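PDB 4F42: tumor necrosis factor receptor superfamily member 16 from Rattus norvegicus, which serves as the low-affinity neurotrophin receptor p75NTR, which binds nerve growth factor and probably signals by recruiting partner proteins to its intracellular death domain. Local coordinates for residues A[3-8]-A[65-70]; A[26-31]-A[51-56]; A[69-74]-A[78-83]. All blocks are in the same frame, centred on the assembly; numbering follows the deposited sequence.

Contact 1: A[3-8]-A[65-70]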
ATOM      1  N   ASN A   3      -3.997  -3.126 -13.973  1.00 33.98           N
ATOM      2  CA  ASN A   3      -2.781  -2.333 -13.895  1.00 33.26           C
ATOM      3  C   ASN A   3      -1.955  -2.652 -12.652  1.00 32.01           C
ATOM      4  O   ASN A   3      -2.475  -2.644 -11.537  1.00 31.51           O
ATOM      5  CB  ASN A   3      -3.055  -0.816 -14.045  1.00 33.90           C
ATOM      6  CG  ASN A   3      -4.365  -0.351 -13.376  1.00 35.68           C
ATOM      7  OD1 ASN A   3      -5.240  -1.150 -13.021  1.00 37.78           O
ATOM      8  ND2 ASN A   3      -4.502   0.967 -13.227  1.00 38.00           N
ATOM      9  N   LEU A   4      -0.677  -2.970 -12.869  1.00 30.58           N
ATOM     10  CA  LEU A   4       0.281  -3.150 -11.786  1.00 29.54           C
ATOM     11  C   LEU A   4       0.399  -1.853 -11.009  1.00 28.78           C
ATOM     12  O   LEU A   4       0.448  -0.773 -11.602  1.00 29.00           O
ATOM     13  CB  LEU A   4       1.664  -3.538 -12.322  1.00 29.29           C
ATOM     14  CG  LEU A   4       1.939  -4.918 -12.926  1.00 29.98           C
ATOM     15  CD1 LEU A   4       3.359  -4.959 -13.483  1.00 29.68           C
ATOM     16  CD2 LEU A   4       1.728  -6.058 -11.927  1.00 30.50           C
ATOM     17  N   TYR A   5       0.441  -1.956  -9.686  1.00 27.96           N
ATOM     18  CA  TYR A   5       0.677  -0.790  -8.848  1.00 27.27           C
ATOM     19  C   TYR A   5       1.970  -0.063  -9.258  1.00 27.14           C
ATOM     20  O   TYR A   5       1.970   1.150  -9.433  1.00 26.63           O
ATOM     21  CB  TYR A   5       0.710  -1.159  -7.356  1.00 26.83           C
ATOM     22  CG  TYR A   5       1.030   0.045  -6.502  1.00 26.14           C
ATOM     23  CD1 TYR A   5       0.025   0.936  -6.117  1.00 25.40           C
ATOM     24  CD2 TYR A   5       2.346   0.332  -6.128  1.00 24.94           C
ATOM     25  CE1 TYR A   5       0.316   2.065  -5.367  1.00 24.39           C
ATOM     26  CE2 TYR A   5       2.646   1.463  -5.377  1.00 24.23           C
ATOM     27  CZ  TYR A   5       1.631   2.321  -4.998  1.00 24.44           C
ATOM     28  OH  TYR A   5       1.929   3.444  -4.259  1.00 24.96           O
ATOM     29  N   SER A   6       3.053  -0.822  -9.423  1.00 27.21           N
ATOM     30  CA  SER A   6       4.377  -0.277  -9.732  1.00 27.47           C
ATOM     31  C   SER A   6       4.453   0.551 -11.015  1.00 27.79           C
ATOM     32  O   SER A   6       5.402   1.302 -11.199  1.00 28.16           O
ATOM     33  CB  SER A   6       5.424  -1.405  -9.781  1.00 27.67           C
ATOM     34  OG  SER A   6       5.226  -2.273 -10.891  1.00 27.44           O
ATOM     35  N   SER A   7       3.460   0.405 -11.892  1.00 28.16           N
ATOM     36  CA  SER A   7       3.412   1.108 -13.179  1.00 28.14           C
ATOM     37  C   SER A   7       2.740   2.470 -13.101  1.00 27.93           C
ATOM     38  O   SER A   7       2.847   3.266 -14.034  1.00 27.92           O
ATOM     39  CB  SER A   7       2.683   0.258 -14.222  1.00 28.28           C
ATOM     40  OG  SER A   7       3.395  -0.939 -14.476  1.00 29.74           O
ATOM     41  N   LEU A   8       2.028   2.730 -12.009  1.00 27.74           N
ATOM     42  CA  LEU A   8       1.396   4.028 -11.802  1.00 27.68           C
ATOM     43  C   LEU A   8       2.432   5.152 -11.814  1.00 27.80           C
ATOM     44  O   LEU A   8       3.579   4.947 -11.419  1.00 27.44           O
ATOM     45  CB  LEU A   8       0.602   4.045 -10.494  1.00 27.62           C
ATOM     46  CG  LEU A   8      -0.584   3.079 -10.381  1.00 27.49           C
ATOM     47  CD1 LEU A   8      -1.104   3.037  -8.943  1.00 25.79           C
ATOM     48  CD2 LEU A   8      -1.695   3.441 -11.368  1.00 27.34           C
ATOM     49  N   ASP A  65      -5.988  -2.799  -8.190  1.00 20.88           N
ATOM     50  CA  ASP A  65      -7.240  -3.356  -7.680  1.00 20.56           C
ATOM     51  C   ASP A  65      -7.044  -4.280  -6.476  1.00 20.52           C
ATOM     52  O   ASP A  65      -7.857  -4.280  -5.556  1.00 19.90           O
ATOM     53  CB  ASP A  65      -8.090  -4.008  -8.784  1.00 20.59           C
ATOM     54  CG  ASP A  65      -7.295  -4.914  -9.707  1.00 21.45           C
ATOM     55  OD1 ASP A  65      -7.387  -6.150  -9.569  1.00 21.74           O
ATOM     56  OD2 ASP A  65      -6.595  -4.393 -10.599  1.00 23.40           O
ATOM     57  N   ALA A  66      -5.955  -5.051  -6.488  1.00 20.72           N
ATOM     58  CA  ALA A  66      -5.565  -5.865  -5.343  1.00 20.47           C
ATOM     59  C   ALA A  66      -5.291  -4.976  -4.138  1.00 20.45           C
ATOM     60  O   ALA A  66      -5.647  -5.313  -3.006  1.00 20.48           O
ATOM     61  CB  ALA A  66      -4.341  -6.697  -5.668  1.00 20.69           C
ATOM     62  N   LEU A  67      -4.657  -3.837  -4.383  1.00 20.39           N
ATOM     63  CA  LEU A  67      -4.408  -2.872  -3.318  1.00 20.31           C
ATOM     64  C   LEU A  67      -5.722  -2.293  -2.799  1.00 19.95           C
ATOM     65  O   LEU A  67      -5.969  -2.276  -1.584  1.00 20.26           O
ATOM     66  CB  LEU A  67      -3.491  -1.748  -3.800  1.00 20.44           C
ATOM     67  CG  LEU A  67      -3.247  -0.622  -2.797  1.00 21.05           C
ATOM     68  CD1 LEU A  67      -2.660  -1.168  -1.504  1.00 22.95           C
ATOM     69  CD2 LEU A  67      -2.327   0.413  -3.405  1.00 22.07           C
ATOM     70  N   LEU A  68      -6.551  -1.820  -3.727  1.00 18.85           N
ATOM     71  CA  LEU A  68      -7.863  -1.283  -3.398  1.00 17.88           C
ATOM     72  C   LEU A  68      -8.706  -2.312  -2.630  1.00 17.18           C
ATOM     73  O   LEU A  68      -9.316  -1.969  -1.612  1.00 17.43           O
ATOM     74  CB  LEU A  68      -8.559  -0.784  -4.672  1.00 17.73           C
ATOM     75  CG  LEU A  68      -8.469   0.706  -5.065  1.00 17.91           C
ATOM     76  CD1 LEU A  68      -7.207   1.429  -4.607  1.00 17.66           C
ATOM     77  CD2 LEU A  68      -8.700   0.959  -6.550  1.00 16.62           C
ATOM     78  N   ALA A  69      -8.705  -3.568  -3.086  1.00 16.18           N
ATOM     79  CA  ALA A  69      -9.374  -4.671  -2.368  1.00 15.87           C
ATOM     80  C   ALA A  69      -8.881  -4.812  -0.921  1.00 15.85           C
ATOM     81  O   ALA A  69      -9.691  -4.931   0.004  1.00 15.57           O
ATOM     82  CB  ALA A  69      -9.190  -5.986  -3.102  1.00 15.45           C
ATOM     83  N   ALA A  70      -7.555  -4.794  -0.740  1.00 15.81           N
ATOM     84  CA  ALA A  70      -6.936  -4.852   0.593  1.00 15.91           C
ATOM     85  C   ALA A  70      -7.426  -3.736   1.510  1.00 15.75           C
ATOM     86  O   ALA A  70      -7.639  -3.960   2.699  1.00 16.37           O
ATOM     87  CB  ALA A  70      -5.416  -4.826   0.488  1.00 15.67           C
TER

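Contact 2: A[26-31]-A[51-56]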
ATOM      1  N   ARG A  26       0.923  -0.029   8.130  1.00 21.53           N
ATOM      2  CA  ARG A  26       1.056  -1.243   8.949  1.00 21.63           C
ATOM      3  C   ARG A  26      -0.201  -2.121   8.874  1.00 21.13           C
ATOM      4  O   ARG A  26      -0.108  -3.330   8.682  1.00 21.51           O
ATOM      5  CB  ARG A  26       1.395  -0.891  10.403  1.00 21.43           C
ATOM      6  CG  ARG A  26       2.645  -0.007  10.557  1.00 22.87           C
ATOM      7  CD  ARG A  26       3.017   0.221  12.018  1.00 24.87           C
ATOM      8  NE  ARG A  26       3.249  -1.064  12.679  1.00 28.89           N
ATOM      9  CZ  ARG A  26       4.449  -1.599  12.906  1.00 29.59           C
ATOM     10  NH1 ARG A  26       5.560  -0.951  12.560  1.00 29.45           N
ATOM     11  NH2 ARG A  26       4.536  -2.783  13.495  1.00 29.46           N
ATOM     12  N   HIS A  27      -1.371  -1.506   9.003  1.00 20.65           N
ATOM     13  CA  HIS A  27      -2.642  -2.232   8.932  1.00 20.22           C
ATOM     14  C   HIS A  27      -2.783  -2.894   7.562  1.00 19.87           C
ATOM     15  O   HIS A  27      -3.132  -4.073   7.462  1.00 19.37           O
ATOM     16  CB  HIS A  27      -3.830  -1.296   9.223  1.00 20.10           C
ATOM     17  CG  HIS A  27      -3.629  -0.413  10.421  1.00 19.79           C
ATOM     18  ND1 HIS A  27      -4.135   0.867  10.497  1.00 19.11           N
ATOM     19  CD2 HIS A  27      -2.955  -0.619  11.580  1.00 18.19           C
ATOM     20  CE1 HIS A  27      -3.798   1.403  11.658  1.00 18.92           C
ATOM     21  NE2 HIS A  27      -3.084   0.520  12.334  1.00 17.70           N
ATOM     22  N   LEU A  28      -2.475  -2.127   6.518  1.00 19.55           N
ATOM     23  CA  LEU A  28      -2.520  -2.618   5.138  1.00 19.33           C
ATOM     24  C   LEU A  28      -1.538  -3.757   4.899  1.00 19.26           C
ATOM     25  O   LEU A  28      -1.894  -4.777   4.303  1.00 19.65           O
ATOM     26  CB  LEU A  28      -2.260  -1.474   4.159  1.00 19.16           C
ATOM     27  CG  LEU A  28      -2.073  -1.803   2.684  1.00 19.28           C
ATOM     28  CD1 LEU A  28      -3.364  -2.344   2.099  1.00 19.33           C
ATOM     29  CD2 LEU A  28      -1.641  -0.553   1.951  1.00 19.44           C
ATOM     30  N   ALA A  29      -0.303  -3.584   5.362  1.00 19.16           N
ATOM     31  CA  ALA A  29       0.709  -4.611   5.208  1.00 19.08           C
ATOM     32  C   ALA A  29       0.240  -5.928   5.831  1.00 19.08           C
ATOM     33  O   ALA A  29       0.402  -6.987   5.230  1.00 19.28           O
ATOM     34  CB  ALA A  29       2.005  -4.166   5.806  1.00 19.16           C
ATOM     35  N   GLY A  30      -0.365  -5.853   7.018  1.00 18.76           N
ATOM     36  CA  GLY A  30      -0.973  -7.021   7.654  1.00 18.27           C
ATOM     37  C   GLY A  30      -1.918  -7.745   6.711  1.00 18.20           C
ATOM     38  O   GLY A  30      -1.826  -8.961   6.544  1.00 18.09           O
ATOM     39  N   GLU A  31      -2.813  -6.981   6.081  1.00 18.02           N
ATOM     40  CA  GLU A  31      -3.779  -7.496   5.108  1.00 17.85           C
ATOM     41  C   GLU A  31      -3.111  -8.098   3.864  1.00 17.88           C
ATOM     42  O   GLU A  31      -3.597  -9.081   3.302  1.00 17.80           O
ATOM     43  CB  GLU A  31      -4.765  -6.384   4.718  1.00 17.81           C
ATOM     44  CG  GLU A  31      -5.839  -6.759   3.701  1.00 17.34           C
ATOM     45  CD  GLU A  31      -6.719  -7.940   4.116  1.00 18.41           C
ATOM     46  OE1 GLU A  31      -6.937  -8.164   5.335  1.00 18.26           O
ATOM     47  OE2 GLU A  31      -7.213  -8.642   3.203  1.00 17.03           O
ATOM     48  N   ALA A  51       8.696   1.894   0.723  1.00 20.31           N
ATOM     49  CA  ALA A  51       9.504   0.671   0.798  1.00 20.19           C
ATOM     50  C   ALA A  51       8.639  -0.597   0.787  1.00 19.91           C
ATOM     51  O   ALA A  51       8.969  -1.562   0.105  1.00 20.40           O
ATOM     52  CB  ALA A  51      10.413   0.704   2.036  1.00 19.55           C
ATOM     53  N   LEU A  52       7.530  -0.572   1.523  1.00 19.59           N
ATOM     54  CA  LEU A  52       6.614  -1.704   1.607  1.00 19.34           C
ATOM     55  C   LEU A  52       5.998  -1.999   0.257  1.00 19.67           C
ATOM     56  O   LEU A  52       6.027  -3.131  -0.210  1.00 20.37           O
ATOM     57  CB  LEU A  52       5.499  -1.435   2.619  1.00 18.92           C
ATOM     58  CG  LEU A  52       4.376  -2.481   2.608  1.00 18.68           C
ATOM     59  CD1 LEU A  52       4.678  -3.595   3.584  1.00 18.45           C
ATOM     60  CD2 LEU A  52       3.043  -1.828   2.930  1.00 18.57           C
ATOM     61  N   LEU A  53       5.439  -0.966  -0.360  1.00 19.86           N
ATOM     62  CA  LEU A  53       4.756  -1.076  -1.634  1.00 19.92           C
ATOM     63  C   LEU A  53       5.682  -1.415  -2.799  1.00 20.48           C
ATOM     64  O   LEU A  53       5.253  -2.059  -3.749  1.00 20.75           O
ATOM     65  CB  LEU A  53       3.966   0.209  -1.903  1.00 19.95           C
ATOM     66  CG  LEU A  53       2.856   0.478  -0.867  1.00 19.66           C
ATOM     67  CD1 LEU A  53       2.314   1.883  -0.992  1.00 19.27           C
ATOM     68  CD2 LEU A  53       1.726  -0.560  -0.952  1.00 18.89           C
ATOM     69  N   ALA A  54       6.942  -0.981  -2.725  1.00 20.99           N
ATOM     70  CA  ALA A  54       7.964  -1.345  -3.710  1.00 21.38           C
ATOM     71  C   ALA A  54       8.298  -2.827  -3.611  1.00 21.83           C
ATOM     72  O   ALA A  54       8.503  -3.493  -4.627  1.00 22.07           O
ATOM     73  CB  ALA A  54       9.219  -0.520  -3.504  1.00 21.20           C
ATOM     74  N   SER A  55       8.367  -3.324  -2.379  1.00 22.31           N
ATOM     75  CA  SER A  55       8.584  -4.740  -2.111  1.00 22.92           C
ATOM     76  C   SER A  55       7.368  -5.548  -2.576  1.00 23.36           C
ATOM     77  O   SER A  55       7.502  -6.433  -3.426  1.00 23.67           O
ATOM     78  CB  SER A  55       8.862  -4.961  -0.619  1.00 22.84           C
ATOM     79  OG  SER A  55       8.652  -6.311  -0.240  1.00 23.17           O
ATOM     80  N   TRP A  56       6.191  -5.231  -2.025  1.00 23.54           N
ATOM     81  CA  TRP A  56       4.922  -5.855  -2.429  1.00 23.78           C
ATOM     82  C   TRP A  56       4.730  -5.806  -3.950  1.00 24.71           C
ATOM     83  O   TRP A  56       4.444  -6.823  -4.583  1.00 24.47           O
ATOM     84  CB  TRP A  56       3.738  -5.177  -1.713  1.00 23.21           C
ATOM     85  CG  TRP A  56       2.391  -5.668  -2.163  1.00 21.27           C
ATOM     86  CD1 TRP A  56       1.810  -6.874  -1.857  1.00 20.23           C
ATOM     87  CD2 TRP A  56       1.459  -4.977  -3.005  1.00 19.10           C
ATOM     88  NE1 TRP A  56       0.580  -6.971  -2.454  1.00 20.15           N
ATOM     89  CE2 TRP A  56       0.339  -5.823  -3.168  1.00 20.32           C
ATOM     90  CE3 TRP A  56       1.459  -3.728  -3.635  1.00 18.39           C
ATOM     91  CZ2 TRP A  56      -0.775  -5.452  -3.937  1.00 20.22           C
ATOM     92  CZ3 TRP A  56       0.360  -3.361  -4.402  1.00 17.69           C
ATOM     93  CH2 TRP A  56      -0.744  -4.216  -4.545  1.00 18.65           C
TER

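Contact 3: A[69-74]-A[78-83]. With MNB (5-mercapto-2-nitro-benzoic acid), chain C.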
ATOM      1  N   ALA A  69      -8.705  -3.568  -3.086  1.00 16.18           N
ATOM      2  CA  ALA A  69      -9.374  -4.671  -2.368  1.00 15.87           C
ATOM      3  C   ALA A  69      -8.881  -4.812  -0.921  1.00 15.85           C
ATOM      4  O   ALA A  69      -9.691  -4.931   0.004  1.00 15.57           O
ATOM      5  CB  ALA A  69      -9.190  -5.986  -3.102  1.00 15.45           C
ATOM      6  N   ALA A  70      -7.555  -4.794  -0.740  1.00 15.81           N
ATOM      7  CA  ALA A  70      -6.936  -4.852   0.593  1.00 15.91           C
ATOM      8  C   ALA A  70      -7.426  -3.736   1.510  1.00 15.75           C
ATOM      9  O   ALA A  70      -7.639  -3.960   2.699  1.00 16.37           O
ATOM     10  CB  ALA A  70      -5.416  -4.826   0.488  1.00 15.67           C
ATOM     11  N   LEU A  71      -7.624  -2.548   0.947  1.00 15.30           N
ATOM     12  CA  LEU A  71      -8.061  -1.388   1.716  1.00 15.11           C
ATOM     13  C   LEU A  71      -9.511  -1.493   2.167  1.00 15.45           C
ATOM     14  O   LEU A  71      -9.818  -1.159   3.309  1.00 16.10           O
ATOM     15  CB  LEU A  71      -7.826  -0.088   0.940  1.00 14.57           C
ATOM     16  CG  LEU A  71      -6.372   0.362   0.778  1.00 14.25           C
ATOM     17  CD1 LEU A  71      -6.241   1.435  -0.322  1.00 14.65           C
ATOM     18  CD2 LEU A  71      -5.791   0.870   2.104  1.00 12.78           C
ATOM     19  N   ARG A  72     -10.401  -1.933   1.283  1.00 15.64           N
ATOM     20  CA  ARG A  72     -11.778  -2.231   1.669  1.00 16.28           C
ATOM     21  C   ARG A  72     -11.812  -3.212   2.840  1.00 16.80           C
ATOM     22  O   ARG A  72     -12.610  -3.061   3.751  1.00 16.90           O
ATOM     23  CB  ARG A  72     -12.567  -2.835   0.501  1.00 16.11           C
ATOM     24  CG  ARG A  72     -12.843  -1.875  -0.672  1.00 16.87           C
ATOM     25  CD  ARG A  72     -13.803  -2.473  -1.724  1.00 16.03           C
ATOM     26  NE  ARG A  72     -13.285  -3.704  -2.318  1.00 16.28           N
ATOM     27  CZ  ARG A  72     -13.534  -4.926  -1.852  1.00 16.23           C
ATOM     28  NH1 ARG A  72     -14.315  -5.092  -0.800  1.00 16.25           N
ATOM     29  NH2 ARG A  72     -13.005  -5.986  -2.445  1.00 17.25           N
ATOM     30  N   ARG A  73     -10.928  -4.205   2.813  1.00 17.51           N
ATOM     31  CA  ARG A  73     -10.935  -5.274   3.805  1.00 18.35           C
ATOM     32  C   ARG A  73     -10.508  -4.846   5.203  1.00 18.29           C
ATOM     33  O   ARG A  73     -10.975  -5.419   6.179  1.00 18.27           O
ATOM     34  CB  ARG A  73     -10.111  -6.465   3.324  1.00 18.53           C
ATOM     35  CG  ARG A  73     -10.876  -7.325   2.359  1.00 20.11           C
ATOM     36  CD  ARG A  73      -9.965  -7.862   1.293  1.00 23.54           C
ATOM     37  NE  ARG A  73     -10.581  -8.951   0.555  1.00 26.43           N
ATOM     38  CZ  ARG A  73      -9.955  -9.677  -0.363  1.00 29.61           C
ATOM     39  NH1 ARG A  73      -8.685  -9.414  -0.658  1.00 30.32           N
ATOM     40  NH2 ARG A  73     -10.594 -10.666  -0.987  1.00 29.79           N
ATOM     41  N   ILE A  74      -9.624  -3.857   5.299  1.00 18.68           N
ATOM     42  CA  ILE A  74      -9.296  -3.250   6.593  1.00 18.94           C
ATOM     43  C   ILE A  74     -10.266  -2.099   6.944  1.00 19.80           C
ATOM     44  O   ILE A  74      -9.962  -1.255   7.788  1.00 19.89           O
ATOM     45  CB  ILE A  74      -7.807  -2.771   6.677  1.00 18.85           C
ATOM     46  CG1 ILE A  74      -7.493  -1.731   5.603  1.00 17.72           C
ATOM     47  CG2 ILE A  74      -6.835  -3.960   6.639  1.00 18.22           C
ATOM     48  CD1 ILE A  74      -6.218  -0.969   5.851  1.00 16.15           C
ATOM     49  N   ASP A  78     -12.872   4.583   2.681  1.00 22.52           N
ATOM     50  CA  ASP A  78     -12.673   6.042   2.566  1.00 22.79           C
ATOM     51  C   ASP A  78     -11.429   6.413   1.736  1.00 22.87           C
ATOM     52  O   ASP A  78     -11.468   7.362   0.943  1.00 23.19           O
ATOM     53  CB  ASP A  78     -12.641   6.725   3.947  1.00 22.72           C
ATOM     54  CG  ASP A  78     -11.452   6.289   4.797  1.00 22.66           C
ATOM     55  OD1 ASP A  78     -11.344   5.083   5.100  1.00 22.57           O
ATOM     56  OD2 ASP A  78     -10.629   7.154   5.167  1.00 21.06           O
ATOM     57  N   ILE A  79     -10.343   5.651   1.893  1.00 22.89           N
ATOM     58  CA  ILE A  79      -9.142   5.848   1.069  1.00 22.66           C
ATOM     59  C   ILE A  79      -9.407   5.459  -0.397  1.00 23.02           C
ATOM     60  O   ILE A  79      -8.965   6.147  -1.319  1.00 22.78           O
ATOM     61  CB  ILE A  79      -7.905   5.095   1.630  1.00 22.43           C
ATOM     62  CG1 ILE A  79      -7.601   5.548   3.064  1.00 21.44           C
ATOM     63  CG2 ILE A  79      -6.681   5.307   0.717  1.00 21.19           C
ATOM     64  CD1 ILE A  79      -6.349   4.897   3.694  1.00 20.15           C
ATOM     65  N   VAL A  80     -10.147   4.371  -0.600  1.00 23.33           N
ATOM     66  CA  VAL A  80     -10.518   3.930  -1.948  1.00 23.71           C
ATOM     67  C   VAL A  80     -11.396   4.994  -2.624  1.00 24.36           C
ATOM     68  O   VAL A  80     -11.153   5.361  -3.775  1.00 24.47           O
ATOM     69  CB  VAL A  80     -11.213   2.532  -1.939  1.00 23.51           C
ATOM     70  CG1 VAL A  80     -11.571   2.090  -3.341  1.00 23.55           C
ATOM     71  CG2 VAL A  80     -10.324   1.492  -1.288  1.00 22.41           C
ATOM     72  N   GLU A  81     -12.385   5.509  -1.891  1.00 25.23           N
ATOM     73  CA  GLU A  81     -13.256   6.583  -2.383  1.00 25.96           C
ATOM     74  C   GLU A  81     -12.435   7.823  -2.752  1.00 25.83           C
ATOM     75  O   GLU A  81     -12.617   8.399  -3.829  1.00 25.92           O
ATOM     76  CB  GLU A  81     -14.345   6.957  -1.352  1.00 26.24           C
ATOM     77  CG  GLU A  81     -15.308   5.832  -0.912  1.00 28.56           C
ATOM     78  CD  GLU A  81     -16.220   5.299  -2.039  1.00 33.36           C
ATOM     79  OE1 GLU A  81     -16.246   5.906  -3.136  1.00 34.47           O
ATOM     80  OE2 GLU A  81     -16.911   4.259  -1.827  1.00 34.15           O
ATOM     81  N   SER A  82     -11.520   8.205  -1.861  1.00 25.75           N
ATOM     82  CA  SER A  82     -10.698   9.404  -2.028  1.00 25.92           C
ATOM     83  C   SER A  82      -9.760   9.343  -3.235  1.00 26.12           C
ATOM     84  O   SER A  82      -9.511  10.356  -3.899  1.00 26.09           O
ATOM     85  CB  SER A  82      -9.897   9.670  -0.750  1.00 26.07           C
ATOM     86  OG  SER A  82      -9.069  10.808  -0.889  1.00 26.47           O
ATOM     87  N   LEU A  83      -9.252   8.148  -3.513  1.00 26.29           N
ATOM     88  CA  LEU A  83      -8.341   7.939  -4.626  1.00 26.67           C
ATOM     89  C   LEU A  83      -9.075   7.852  -5.946  1.00 27.19           C
ATOM     90  O   LEU A  83      -8.514   8.164  -6.991  1.00 27.17           O
ATOM     91  CB  LEU A  83      -7.511   6.668  -4.415  1.00 26.32           C
ATOM     92  CG  LEU A  83      -6.349   6.775  -3.428  1.00 25.31           C
ATOM     93  CD1 LEU A  83      -5.870   5.393  -3.050  1.00 23.51           C
ATOM     94  CD2 LEU A  83      -5.211   7.630  -4.000  1.00 24.43           C
TER
HETATM   95  C6  MNB C 102      -8.309   5.036  -9.917  1.00 30.00           C
HETATM   96  C1  MNB C 102      -6.956   5.371  -9.931  1.00 31.60           C
HETATM   97  C2  MNB C 102      -6.156   5.223  -8.669  1.00 32.17           C
HETATM   98  C3  MNB C 102      -6.794   4.745  -7.527  1.00 31.33           C
HETATM   99  C4  MNB C 102      -8.143   4.427  -7.569  1.00 30.36           C
HETATM  100  C5  MNB C 102      -8.888   4.569  -8.738  1.00 29.86           C
HETATM  101  S5  MNB C 102     -10.528   4.150  -8.695  1.00 27.80           S
HETATM  102  C10 MNB C 102      -6.358   5.882 -11.208  1.00 31.91           C
HETATM  103  O12 MNB C 102      -6.442   7.104 -11.432  1.00 33.81           O
HETATM  104  O11 MNB C 102      -5.800   5.101 -12.013  1.00 31.45           O
HETATM  105  N7  MNB C 102      -4.783   5.526  -8.584  1.00 33.22           N
HETATM  106  O9  MNB C 102      -4.235   5.611  -7.496  1.00 32.64           O
HETATM  107  O8  MNB C 102      -4.105   5.686  -9.586  1.00 35.01           O

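Contact 1: A[3-8]-A[65-70]
Asn3 faces Asp65 where the N-terminal arm of this helical death domain runs beside helix 64-73. Their side-chain oxygens, Asn3 OD1 and Asp65 OD2, lie 4.3 Å apart, a loose approach of two polar groups, both exposed. Backbone hydrogen bonds between Asn3 and Leu64 and between Tyr5 and Ala62 fix the arm to the chain around the start of that helix. At Tyr5 the arm enters a short 3-10 turn and turns its side chain inward. CG stands anti to the backbone N (chi1 177°), which carries the ring down to helix 64-73. There Leu67 CD2 comes obliquely to the ring, 3.6 Å from Tyr5 CD1 and 3.7 Å from Tyr5 CE1, so a single methyl carries nearly all the apolar contact. The same ring also packs on Val16, Leu53 and Trp56, so the ring sits among helices 10-19, 48-56 and 64-73. Ser7 N donates to Leu4 O at 3.2 Å, closing the turn. Leu8, which with Leu68 belongs to a pocket occupied by 5-mercapto-2-nitro-benzoic acid, ends the segment: its N bonds to Tyr5 O at 3.0 Å, and its own O accepts from Arg13 NE.

Contact 2: A[26-31]-A[51-56]
Leu52 reaches from helix 48-56 to Ala29 on helix 24-32. Its CB leaves the backbone toward the facing helix but stays well short of Ala29; with CG anti to the backbone N (chi1 171°), the side chain extends across the interface. Leu52 CG comes within 4.3 Å of Ala29 CB, and the branch then puts both methyls on that one carbon. Leu52 CD1 makes the closest approach of the contact, 3.5 Å from Ala29 CB, and Leu52 CD2 follows at 3.8 Å from the same atom. The small alanine is thus straddled by the leucine fork, while on helix 36-41 Ile39 also packs against it. In the death domain, a bundle of six helices, this meeting lies in the buried core, and all four residues that touch are apolar. Beside the fork, the second pair is looser: Leu28 CD2 and Leu53 CD2 meet methyl to methyl at 4.4 Å. Leu28 also packs on helix 64-73 and on Leu20, so that it joins three parts of the core.

Contact 3: A[69-74]-A[78-83]
Ser82 N donates to Asp78 O at 2.9 Å, a backbone bond of the helical turn that presents Ile79 and Val80 to Leu71. At the start of this turn, Asp78 OD2 forms a salt bridge with Arg76 NH2. Across the interface all the contacts are apolar. Leu71 leads from the facing helix: its CB lies 3.7 Å from Val80 CG2, while its CD1 extends further and reaches Ile79 CG2 at 4.0 Å. The Leu71 and Ile79 side chains run at about a right angle to each other. Val80 CG1 is anti to the backbone N (chi1 -179°), which leaves CG2 as the methyl that turns toward helix 64-73. That methyl also touches the aliphatic part of Arg72, with Arg72 CG 4.2 Å from Val80 CG2, and one face of the Arg72 guanidinium lies over Ala69 O. These are the last two helices of the death domain, joined by a short turn; the axes of segments 69-73 and 78-83 approach to 9.1 Å and run at 139°, closer to antiparallel than to perpendicular. On the inner side, Leu20 packs on both Leu71 and Ile79. One turn beyond Ile79, Leu83 packs on Val16 and Leu19 of helix 10-19 and also lines the ligand pocket. Its CB is 3.7 Å from C3 of the bound 5-mercapto-2-nitro-benzoic acid, and its CD2 lies 4.2 Å from the nitro oxygen O9. The same ligand is hydrogen-bonded to Lys12 NZ.

Helix 64-73 joins the three contacts. It supplies one side of contacts 1 and 3, whose centres lie about 11 Å apart and which share Ala69 and Ala70, and it reaches contact 2 through Leu28: Leu28 CD2 is 3.7 Å from Leu67 CD1, and Leu28 CD1 is 3.6 Å from Ala70 CB. Contact 2, nested along the chain inside the loop closed by contact 1, also meets it where Tyr5 OH approaches Leu53 CD1 at 3.6 Å. Contacts 2 and 3 are about 14 Å apart between centres. Leu8 and Leu68 of contact 1 and Leu83 of contact 3 line the same 5-mercapto-2-nitro-benzoic acid pocket.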